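Peptidase M3B, oligoendopeptidase F (Enterococcus faecium, PDB 2QR4) is an oligoendopeptidase of the M3B family that probably hydrolyses short peptides with the help of an active-site metal ion. Local coordinates at residues A195-L200 against H280-Y285. Numbering follows the deposited sequence.
Sequences AAFKGL and HMYDLY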
ATOM      1  N   ALA A 195     -27.486   0.580  17.405  1.00 34.74           N
ATOM      2  CA  ALA A 195     -27.322  -0.548  16.498  1.00 31.81           C
ATOM      3  C   ALA A 195     -26.487  -0.175  15.262  1.00 35.48           C
ATOM      4  O   ALA A 195     -25.693  -0.982  14.795  1.00 45.67           O
ATOM      5  CB  ALA A 195     -28.686  -1.101  16.104  1.00 21.72           C
ATOM      6  N   ALA A 196     -26.669   1.042  14.746  1.00 34.31           N
ATOM      7  CA  ALA A 196     -25.891   1.537  13.599  1.00 39.94           C
ATOM      8  C   ALA A 196     -24.443   1.685  13.967  1.00 34.84           C
ATOM      9  O   ALA A 196     -23.557   1.293  13.212  1.00 38.79           O
ATOM     10  CB  ALA A 196     -26.427   2.894  13.099  1.00 36.24           C
ATOM     11  N   PHE A 197     -24.212   2.261  15.138  1.00 37.57           N
ATOM     12  CA  PHE A 197     -22.871   2.506  15.645  1.00 31.09           C
ATOM     13  C   PHE A 197     -22.126   1.181  15.799  1.00 38.67           C
ATOM     14  O   PHE A 197     -21.028   1.031  15.273  1.00 43.42           O
ATOM     15  CB  PHE A 197     -22.986   3.260  16.975  1.00 36.82           C
ATOM     16  CG  PHE A 197     -21.686   3.520  17.665  1.00 34.40           C
ATOM     17  CD1 PHE A 197     -20.924   4.633  17.349  1.00 39.88           C
ATOM     18  CD2 PHE A 197     -21.247   2.678  18.676  1.00 41.45           C
ATOM     19  CE1 PHE A 197     -19.732   4.889  18.009  1.00 36.75           C
ATOM     20  CE2 PHE A 197     -20.052   2.922  19.335  1.00 37.41           C
ATOM     21  CZ  PHE A 197     -19.292   4.031  19.001  1.00 39.70           C
ATOM     22  N   LYS A 198     -22.740   0.216  16.484  1.00 44.23           N
ATOM     23  CA  LYS A 198     -22.131  -1.117  16.700  1.00 39.40           C
ATOM     24  C   LYS A 198     -21.972  -1.954  15.436  1.00 43.90           C
ATOM     25  O   LYS A 198     -20.992  -2.697  15.289  1.00 39.74           O
ATOM     26  CB  LYS A 198     -22.914  -1.917  17.751  1.00 35.67           C
ATOM     27  CG  LYS A 198     -22.504  -1.541  19.158  1.00 48.92           C
ATOM     28  CD  LYS A 198     -23.516  -1.901  20.228  1.00 48.89           C
ATOM     29  CE  LYS A 198     -23.044  -1.296  21.536  1.00 51.15           C
ATOM     30  NZ  LYS A 198     -24.014  -1.541  22.626  1.00 63.16           N
ATOM     31  N   GLY A 199     -22.930  -1.829  14.524  1.00 42.10           N
ATOM     32  CA  GLY A 199     -22.828  -2.497  13.231  1.00 32.37           C
ATOM     33  C   GLY A 199     -21.625  -1.994  12.446  1.00 41.41           C
ATOM     34  O   GLY A 199     -20.826  -2.787  11.937  1.00 46.72           O
ATOM     35  N   LEU A 200     -21.483  -0.671  12.363  1.00 40.25           N
ATOM     36  CA  LEU A 200     -20.444  -0.075  11.528  1.00 44.39           C
ATOM     37  C   LEU A 200     -19.094  -0.423  12.105  1.00 40.24           C
ATOM     38  O   LEU A 200     -18.190  -0.842  11.388  1.00 48.61           O
ATOM     39  CB  LEU A 200     -20.601   1.446  11.436  1.00 33.01           C
ATOM     40  CG  LEU A 200     -19.536   2.191  10.619  1.00 44.25           C
ATOM     41  CD1 LEU A 200     -19.987   2.470   9.190  1.00 38.34           C
ATOM     42  CD2 LEU A 200     -19.160   3.489  11.291  1.00 43.01           C
ATOM     43  N   HIS A 280     -23.150   7.965  25.549  1.00 35.82           N
ATOM     44  CA  HIS A 280     -22.184   7.213  24.752  1.00 35.82           C
ATOM     45  C   HIS A 280     -21.842   7.978  23.471  1.00 44.84           C
ATOM     46  O   HIS A 280     -22.568   8.896  23.069  1.00 43.87           O
ATOM     47  CB  HIS A 280     -22.750   5.843  24.356  1.00 40.66           C
ATOM     48  CG  HIS A 280     -23.119   4.964  25.507  1.00 44.68           C
ATOM     49  ND1 HIS A 280     -22.336   3.905  25.915  1.00 36.62           N
ATOM     50  CD2 HIS A 280     -24.204   4.966  26.322  1.00 47.11           C
ATOM     51  CE1 HIS A 280     -22.915   3.300  26.938  1.00 41.41           C
ATOM     52  NE2 HIS A 280     -24.047   3.928  27.208  1.00 47.71           N
HETATM   53  N   MSE A 281     -20.755   7.574  22.814  1.00 43.40           N
HETATM   54  CA  MSE A 281     -20.412   8.133  21.512  1.00 35.22           C
HETATM   55  C   MSE A 281     -21.628   8.170  20.591  1.00 41.03           C
HETATM   56  O   MSE A 281     -21.852   9.154  19.883  1.00 44.43           O
HETATM   57  CB  MSE A 281     -19.235   7.378  20.869  1.00 39.26           C
HETATM   58  CG  MSE A 281     -17.895   7.507  21.639  1.00 40.33           C
HETATM   59 SE   MSE A 281     -17.409   9.376  22.112  1.00 65.14          SE
HETATM   60  CE  MSE A 281     -17.296  10.170  20.324  1.00 37.38           C
ATOM     61  N   TYR A 282     -22.452   7.129  20.625  1.00 38.07           N
ATOM     62  CA  TYR A 282     -23.589   7.086  19.698  1.00 32.37           C
ATOM     63  C   TYR A 282     -24.752   7.986  20.116  1.00 36.59           C
ATOM     64  O   TYR A 282     -25.840   7.923  19.533  1.00 46.99           O
ATOM     65  CB  TYR A 282     -24.064   5.650  19.465  1.00 39.77           C
ATOM     66  CG  TYR A 282     -24.390   4.866  20.717  1.00 35.27           C
ATOM     67  CD1 TYR A 282     -25.560   5.109  21.437  1.00 35.97           C
ATOM     68  CD2 TYR A 282     -23.543   3.861  21.166  1.00 44.91           C
ATOM     69  CE1 TYR A 282     -25.868   4.363  22.588  1.00 38.98           C
ATOM     70  CE2 TYR A 282     -23.838   3.112  22.307  1.00 39.12           C
ATOM     71  CZ  TYR A 282     -24.996   3.366  23.013  1.00 40.91           C
ATOM     72  OH  TYR A 282     -25.265   2.626  24.148  1.00 47.30           O
ATOM     73  N   ASP A 283     -24.522   8.825  21.125  1.00 35.81           N
ATOM     74  CA  ASP A 283     -25.529   9.817  21.529  1.00 42.35           C
ATOM     75  C   ASP A 283     -25.145  11.263  21.213  1.00 43.64           C
ATOM     76  O   ASP A 283     -25.891  12.178  21.560  1.00 48.73           O
ATOM     77  CB  ASP A 283     -25.801   9.728  23.036  1.00 34.70           C
ATOM     78  CG  ASP A 283     -26.434   8.417  23.442  1.00 46.29           C
ATOM     79  OD1 ASP A 283     -27.317   7.920  22.697  1.00 42.07           O
ATOM     80  OD2 ASP A 283     -26.046   7.892  24.513  1.00 39.33           O
ATOM     81  N   LEU A 284     -23.989  11.488  20.588  1.00 37.96           N
ATOM     82  CA  LEU A 284     -23.465  12.860  20.483  1.00 41.72           C
ATOM     83  C   LEU A 284     -23.920  13.633  19.249  1.00 46.64           C
ATOM     84  O   LEU A 284     -23.668  14.832  19.148  1.00 53.48           O
ATOM     85  CB  LEU A 284     -21.929  12.887  20.552  1.00 39.37           C
ATOM     86  CG  LEU A 284     -21.239  12.197  21.733  1.00 55.71           C
ATOM     87  CD1 LEU A 284     -19.779  12.589  21.795  1.00 52.76           C
ATOM     88  CD2 LEU A 284     -21.918  12.514  23.045  1.00 43.40           C
ATOM     89  N   TYR A 285     -24.587  12.967  18.311  1.00 47.56           N
ATOM     90  CA  TYR A 285     -24.920  13.626  17.039  1.00 46.87           C
ATOM     91  C   TYR A 285     -26.405  13.777  16.832  1.00 44.76           C
ATOM     92  O   TYR A 285     -26.838  14.243  15.790  1.00 66.00           O
ATOM     93  CB  TYR A 285     -24.285  12.878  15.859  1.00 46.01           C
ATOM     94  CG  TYR A 285     -22.807  12.666  16.056  1.00 50.63           C
ATOM     95  CD1 TYR A 285     -22.327  11.534  16.707  1.00 48.23           C
ATOM     96  CD2 TYR A 285     -21.883  13.608  15.609  1.00 49.17           C
ATOM     97  CE1 TYR A 285     -20.963  11.333  16.894  1.00 42.64           C
ATOM     98  CE2 TYR A 285     -20.519  13.423  15.797  1.00 36.86           C
ATOM     99  CZ  TYR A 285     -20.066  12.288  16.437  1.00 54.04           C
ATOM    100  OH  TYR A 285     -18.716  12.107  16.627  1.00 63.84           O
TER
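Phe197 and Tyr282 meet as an offset edge-to-face pair: the edge of the tyrosine ring is directed at the face of the phenylalanine, with the ring centres 5.5 Å apart and the planes inclined at 60°. The touching edge atom is Tyr282 CD2, 3.6 Å from Phe197 CD2. Behind it the tyrosine methylene takes part too, Tyr282 CB lying 3.6 Å from Phe197 CB, and the backbone N of Tyr282 sits over the same phenylalanine ring. Phe197 extends away from its helix with CG trans to the backbone N (chi1 177°), which carries the ring out to the 3-10 turn 281-283. Its far rim reaches Met281, present as selenomethionine, where CB is 3.8 Å from Phe197 CE1; the rest of that chain folds back through bends at chi2 and chi3 and takes SE away from the helix. Tyr282 places CG between its backbone N and carbonyl carbon (chi1 54°), setting one face of the ring against His280, whose CB stands over its centre, while Tyr282 OH lies over the imidazole. Asp283 OD2 accepts the N-H of His280 N (3.1 Å) on the anti side, from somewhat out of the carboxylate plane. No hydrogen bond crosses between the two segments; the contact is apolar and buried. Salt bridges from Asp283 to Arg190 and Arg193 add a polar link to helix 190-206. Within the M3 peptidase region, the contact thus packs the loop between helices 260-274 and 302-308 against helix 190-206, with helix 178-185 touching Phe197 and helix 461-476 touching Met281.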